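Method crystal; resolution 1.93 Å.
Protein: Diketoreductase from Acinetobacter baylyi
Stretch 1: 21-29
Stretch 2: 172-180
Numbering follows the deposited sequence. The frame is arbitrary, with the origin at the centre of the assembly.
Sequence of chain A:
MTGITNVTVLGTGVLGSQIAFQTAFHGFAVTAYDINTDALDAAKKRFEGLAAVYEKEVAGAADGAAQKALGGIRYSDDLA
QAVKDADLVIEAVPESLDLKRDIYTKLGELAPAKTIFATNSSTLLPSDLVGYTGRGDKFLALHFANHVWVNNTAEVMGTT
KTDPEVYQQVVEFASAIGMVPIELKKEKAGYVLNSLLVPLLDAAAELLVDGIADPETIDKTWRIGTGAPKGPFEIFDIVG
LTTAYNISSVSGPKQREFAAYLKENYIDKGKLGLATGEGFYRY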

ATOM      1  N   PHE A  21      23.874  -4.431 -18.050  1.00 29.43           N
ATOM      2  CA  PHE A  21      24.664  -5.390 -17.308  1.00 30.22           C
ATOM      3  C   PHE A  21      23.884  -6.651 -17.006  1.00 31.16           C
ATOM      4  O   PHE A  21      24.403  -7.743 -17.195  1.00 29.07           O
ATOM      5  CB  PHE A  21      25.255  -4.812 -16.015  1.00 28.22           C
ATOM      6  CG  PHE A  21      26.352  -5.665 -15.447  1.00 31.97           C
ATOM      7  CD1 PHE A  21      27.673  -5.459 -15.838  1.00 30.17           C
ATOM      8  CD2 PHE A  21      26.068  -6.684 -14.533  1.00 31.09           C
ATOM      9  CE1 PHE A  21      28.714  -6.263 -15.324  1.00 33.07           C
ATOM     10  CE2 PHE A  21      27.089  -7.488 -14.016  1.00 33.90           C
ATOM     11  CZ  PHE A  21      28.414  -7.278 -14.408  1.00 34.14           C
ATOM     12  N   GLN A  22      22.656  -6.509 -16.521  1.00 27.87           N
ATOM     13  CA  GLN A  22      21.772  -7.647 -16.309  1.00 29.77           C
ATOM     14  C   GLN A  22      21.661  -8.489 -17.587  1.00 36.27           C
ATOM     15  O   GLN A  22      21.695  -9.722 -17.555  1.00 33.20           O
ATOM     16  CB  GLN A  22      20.376  -7.156 -15.879  1.00 27.18           C
ATOM     17  CG  GLN A  22      19.385  -8.276 -15.509  1.00 30.15           C
ATOM     18  CD  GLN A  22      19.709  -8.994 -14.205  1.00 29.13           C
ATOM     19  OE1 GLN A  22      20.664  -8.654 -13.501  1.00 35.55           O
ATOM     20  NE2 GLN A  22      18.906  -9.997 -13.875  1.00 33.98           N
ATOM     21  N   THR A  23      21.531  -7.816 -18.722  1.00 33.90           N
ATOM     22  CA  THR A  23      21.340  -8.509 -19.990  1.00 32.14           C
ATOM     23  C   THR A  23      22.620  -9.240 -20.407  1.00 33.33           C
ATOM     24  O   THR A  23      22.573 -10.395 -20.843  1.00 39.67           O
ATOM     25  CB  THR A  23      20.833  -7.531 -21.076  1.00 30.98           C
ATOM     26  OG1 THR A  23      19.523  -7.071 -20.723  1.00 27.33           O
ATOM     27  CG2 THR A  23      20.752  -8.210 -22.428  1.00 30.39           C
ATOM     28  N   ALA A  24      23.755  -8.572 -20.248  1.00 31.42           N
ATOM     29  CA  ALA A  24      25.056  -9.183 -20.489  1.00 33.16           C
ATOM     30  C   ALA A  24      25.294 -10.366 -19.541  1.00 32.85           C
ATOM     31  O   ALA A  24      25.673 -11.455 -19.988  1.00 32.03           O
ATOM     32  CB  ALA A  24      26.163  -8.145 -20.357  1.00 30.56           C
ATOM     33  N   PHE A  25      25.032 -10.169 -18.249  1.00 34.47           N
ATOM     34  CA  PHE A  25      25.242 -11.227 -17.242  1.00 31.40           C
ATOM     35  C   PHE A  25      24.490 -12.523 -17.593  1.00 36.95           C
ATOM     36  O   PHE A  25      24.917 -13.623 -17.225  1.00 36.91           O
ATOM     37  CB  PHE A  25      24.812 -10.730 -15.855  1.00 34.98           C
ATOM     38  CG  PHE A  25      24.970 -11.752 -14.761  1.00 40.31           C
ATOM     39  CD1 PHE A  25      26.218 -12.309 -14.472  1.00 38.99           C
ATOM     40  CD2 PHE A  25      23.868 -12.160 -14.015  1.00 37.31           C
ATOM     41  CE1 PHE A  25      26.355 -13.260 -13.449  1.00 39.38           C
ATOM     42  CE2 PHE A  25      23.997 -13.099 -13.003  1.00 38.60           C
ATOM     43  CZ  PHE A  25      25.236 -13.649 -12.719  1.00 32.11           C
ATOM     44  N   HIS A  26      23.378 -12.393 -18.302  1.00 30.14           N
ATOM     45  CA  HIS A  26      22.558 -13.546 -18.661  1.00 30.52           C
ATOM     46  C   HIS A  26      22.803 -14.105 -20.053  1.00 35.51           C
ATOM     47  O   HIS A  26      21.960 -14.843 -20.571  1.00 33.96           O
ATOM     48  CB  HIS A  26      21.077 -13.267 -18.480  1.00 29.59           C
ATOM     49  CG  HIS A  26      20.618 -13.326 -17.060  1.00 31.37           C
ATOM     50  ND1 HIS A  26      20.709 -12.253 -16.202  1.00 39.85           N
ATOM     51  CD2 HIS A  26      20.065 -14.337 -16.346  1.00 32.50           C
ATOM     52  CE1 HIS A  26      20.233 -12.601 -15.018  1.00 34.30           C
ATOM     53  NE2 HIS A  26      19.836 -13.859 -15.081  1.00 37.65           N
ATOM     54  N   GLY A  27      23.930 -13.749 -20.667  1.00 37.42           N
ATOM     55  CA  GLY A  27      24.367 -14.476 -21.845  1.00 36.14           C
ATOM     56  C   GLY A  27      24.151 -13.805 -23.177  1.00 41.30           C
ATOM     57  O   GLY A  27      24.628 -14.302 -24.195  1.00 41.35           O
ATOM     58  N   PHE A  28      23.438 -12.688 -23.201  1.00 37.11           N
ATOM     59  CA  PHE A  28      23.177 -11.993 -24.461  1.00 35.45           C
ATOM     60  C   PHE A  28      24.388 -11.195 -24.896  1.00 34.18           C
ATOM     61  O   PHE A  28      25.266 -10.897 -24.081  1.00 33.84           O
ATOM     62  CB  PHE A  28      21.939 -11.094 -24.345  1.00 34.36           C
ATOM     63  CG  PHE A  28      20.657 -11.856 -24.141  1.00 36.03           C
ATOM     64  CD1 PHE A  28      20.326 -12.365 -22.894  1.00 39.13           C
ATOM     65  CD2 PHE A  28      19.782 -12.066 -25.201  1.00 36.32           C
ATOM     66  CE1 PHE A  28      19.141 -13.074 -22.704  1.00 35.34           C
ATOM     67  CE2 PHE A  28      18.594 -12.777 -25.018  1.00 33.87           C
ATOM     68  CZ  PHE A  28      18.276 -13.279 -23.764  1.00 37.08           C
ATOM     69  N   ALA A  29      24.444 -10.875 -26.186  1.00 34.45           N
ATOM     70  CA  ALA A  29      25.499 -10.036 -26.741  1.00 33.94           C
ATOM     71  C   ALA A  29      25.050  -8.594 -26.689  1.00 31.91           C
ATOM     72  O   ALA A  29      24.176  -8.177 -27.455  1.00 36.37           O
ATOM     73  CB  ALA A  29      25.793 -10.438 -28.181  1.00 38.12           C
ATOM     74  N   GLU A 172       9.392 -13.173 -23.110  1.00 34.42           N
ATOM     75  CA  GLU A 172      10.332 -14.278 -22.947  1.00 32.81           C
ATOM     76  C   GLU A 172      11.751 -13.759 -22.737  1.00 32.95           C
ATOM     77  O   GLU A 172      12.526 -14.337 -21.974  1.00 36.07           O
ATOM     78  CB  GLU A 172      10.220 -15.258 -24.126  1.00 34.71           C
ATOM     79  CG  GLU A 172       8.870 -15.997 -24.122  1.00 40.20           C
ATOM     80  CD  GLU A 172       8.624 -16.818 -25.367  1.00 58.20           C
ATOM     81  OE1 GLU A 172       9.432 -16.713 -26.315  1.00 61.78           O
ATOM     82  OE2 GLU A 172       7.611 -17.557 -25.397  1.00 58.00           O
ATOM     83  N   PHE A 173      12.088 -12.656 -23.398  1.00 34.57           N
ATOM     84  CA  PHE A 173      13.371 -12.013 -23.149  1.00 31.34           C
ATOM     85  C   PHE A 173      13.457 -11.587 -21.689  1.00 30.86           C
ATOM     86  O   PHE A 173      14.471 -11.819 -21.028  1.00 33.74           O
ATOM     87  CB  PHE A 173      13.565 -10.771 -24.024  1.00 28.96           C
ATOM     88  CG  PHE A 173      14.745  -9.942 -23.627  1.00 32.86           C
ATOM     89  CD1 PHE A 173      16.034 -10.318 -23.992  1.00 32.21           C
ATOM     90  CD2 PHE A 173      14.569  -8.777 -22.879  1.00 31.46           C
ATOM     91  CE1 PHE A 173      17.139  -9.541 -23.616  1.00 34.69           C
ATOM     92  CE2 PHE A 173      15.660  -7.989 -22.494  1.00 34.20           C
ATOM     93  CZ  PHE A 173      16.948  -8.362 -22.858  1.00 34.27           C
ATOM     94  N   ALA A 174      12.403 -10.953 -21.190  1.00 27.81           N
ATOM     95  CA  ALA A 174      12.414 -10.514 -19.790  1.00 34.28           C
ATOM     96  C   ALA A 174      12.768 -11.676 -18.837  1.00 37.82           C
ATOM     97  O   ALA A 174      13.623 -11.559 -17.948  1.00 36.78           O
ATOM     98  CB  ALA A 174      11.066  -9.908 -19.426  1.00 37.79           C
ATOM     99  N   SER A 175      12.100 -12.808 -19.030  1.00 34.09           N
ATOM    100  CA  SER A 175      12.329 -13.965 -18.175  1.00 32.19           C
ATOM    101  C   SER A 175      13.769 -14.493 -18.313  1.00 30.56           C
ATOM    102  O   SER A 175      14.412 -14.814 -17.307  1.00 34.58           O
ATOM    103  CB  SER A 175      11.340 -15.064 -18.519  1.00 32.30           C
ATOM    104  OG  SER A 175      10.018 -14.651 -18.240  1.00 42.92           O
ATOM    105  N   ALA A 176      14.257 -14.545 -19.551  1.00 31.76           N
ATOM    106  CA  ALA A 176      15.610 -15.006 -19.896  1.00 31.39           C
ATOM    107  C   ALA A 176      16.684 -14.169 -19.236  1.00 34.26           C
ATOM    108  O   ALA A 176      17.784 -14.661 -18.973  1.00 37.63           O
ATOM    109  CB  ALA A 176      15.812 -14.986 -21.396  1.00 32.25           C
ATOM    110  N   ILE A 177      16.395 -12.893 -18.976  1.00 33.32           N
ATOM    111  CA  ILE A 177      17.372 -12.092 -18.253  1.00 29.76           C
ATOM    112  C   ILE A 177      17.048 -12.041 -16.764  1.00 33.09           C
ATOM    113  O   ILE A 177      17.538 -11.181 -16.025  1.00 31.07           O
ATOM    114  CB  ILE A 177      17.574 -10.664 -18.817  1.00 30.94           C
ATOM    115  CG1 ILE A 177      16.248  -9.898 -18.806  1.00 31.99           C
ATOM    116  CG2 ILE A 177      18.182 -10.732 -20.218  1.00 28.10           C
ATOM    117  CD1 ILE A 177      16.425  -8.393 -18.866  1.00 33.84           C
ATOM    118  N   GLY A 178      16.224 -12.975 -16.315  1.00 31.75           N
ATOM    119  CA  GLY A 178      16.034 -13.098 -14.883  1.00 33.95           C
ATOM    120  C   GLY A 178      15.023 -12.147 -14.267  1.00 36.24           C
ATOM    121  O   GLY A 178      15.030 -11.951 -13.056  1.00 33.46           O
ATOM    122  N   MET A 179      14.144 -11.565 -15.068  1.00 36.30           N
ATOM    123  CA  MET A 179      13.149 -10.647 -14.522  1.00 37.82           C
ATOM    124  C   MET A 179      11.835 -11.387 -14.352  1.00 36.40           C
ATOM    125  O   MET A 179      11.624 -12.424 -14.981  1.00 34.49           O
ATOM    126  CB  MET A 179      12.907  -9.488 -15.490  1.00 34.92           C
ATOM    127  CG  MET A 179      14.164  -8.762 -15.925  1.00 38.69           C
ATOM    128  SD  MET A 179      15.129  -8.071 -14.576  1.00 41.69           S
ATOM    129  CE  MET A 179      13.979  -6.931 -13.891  1.00 31.75           C
ATOM    130  N   VAL A 180      10.952 -10.856 -13.509  1.00 32.50           N
ATOM    131  CA  VAL A 180       9.582 -11.342 -13.449  1.00 33.51           C
ATOM    132  C   VAL A 180       8.776 -10.451 -14.375  1.00 32.70           C
ATOM    133  O   VAL A 180       8.614  -9.265 -14.092  1.00 31.84           O
ATOM    134  CB  VAL A 180       9.010 -11.196 -12.039  1.00 35.06           C
ATOM    135  CG1 VAL A 180       7.531 -11.574 -12.030  1.00 33.59           C
ATOM    136  CG2 VAL A 180       9.791 -12.071 -11.068  1.00 38.54           C
TER

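Two helix ends meet here, and the contact is organised around the residues where each helix gives out. His26 and Ile177, each the first residue to leave helical backbone angles, have the nearest CA atoms across the stretches, 5.4 Å apart. Ile177 O accepts no backbone hydrogen bond within its own stretch, and a partner from the other stretch serves it. Gln22 is that partner: with chi1 t and chi2 p, its side chain brings the amide across, and NE2 donates a hydrogen bond to Ile177 O at 2.8 Å. Glutamine suits this site because its amide carries both donor and acceptor; OE1 is hydrogen-bonded elsewhere in the structure, so neither polar end is left unsatisfied in this buried position.

His26 lies beside the same carbonyl but plays a different part. Its chi1 of -78° (m) and chi2 of 85° allow the ring to fold back over its own helix end, where ND1 donates to Gln22 O at 3.0 Å. Thus fixed, the ring presents one face to Ile177 O and Gly178 N. His26 CE1 is 3.2 Å from Ile177 O, a close packing contact; ND1 of His26 is not hydrogen-bonded to that oxygen, since the angle is poor.

Gly178 fits this crowded spot for two reasons. An ideal CB would fall 2.8 Å from His26 NE2, a clash, and at phi 83°, psi 18° it would also be jammed against the preceding carbonyl. Gly27 answers a similar backbone demand, at phi 104°, psi -8°, but there no atom of the other stretch is near the position a CB would take.

The apolar half of the contact gathers around Phe28. Its CB points toward the other stretch, and chi1 m with chi2 78° sets the ring among three partners. Phe173, with chi1 t, starts sideways but its end comes nearer, directing its ring edge at the face of Phe28; the centroids are 5.0 Å apart and the planes meet at 72°, the classic edge-to-face arrangement. Ala176 CB packs 3.8 Å from Phe28 CZ at the ring's edge, where a small methyl makes close contact. Ile177, which has the largest area covered by the opposing stretch, places CG2 3.5 Å from Phe28 CE1. With chi1 p and chi2 t, its CD1 lies 3.8 Å from Thr23 OG1, and CG2 is nearly as close to that oxygen, so both branches pack against the threonine. That threonine oxygen also lies at the edge of the Phe173 ring, 3.6 Å from Phe173 CZ.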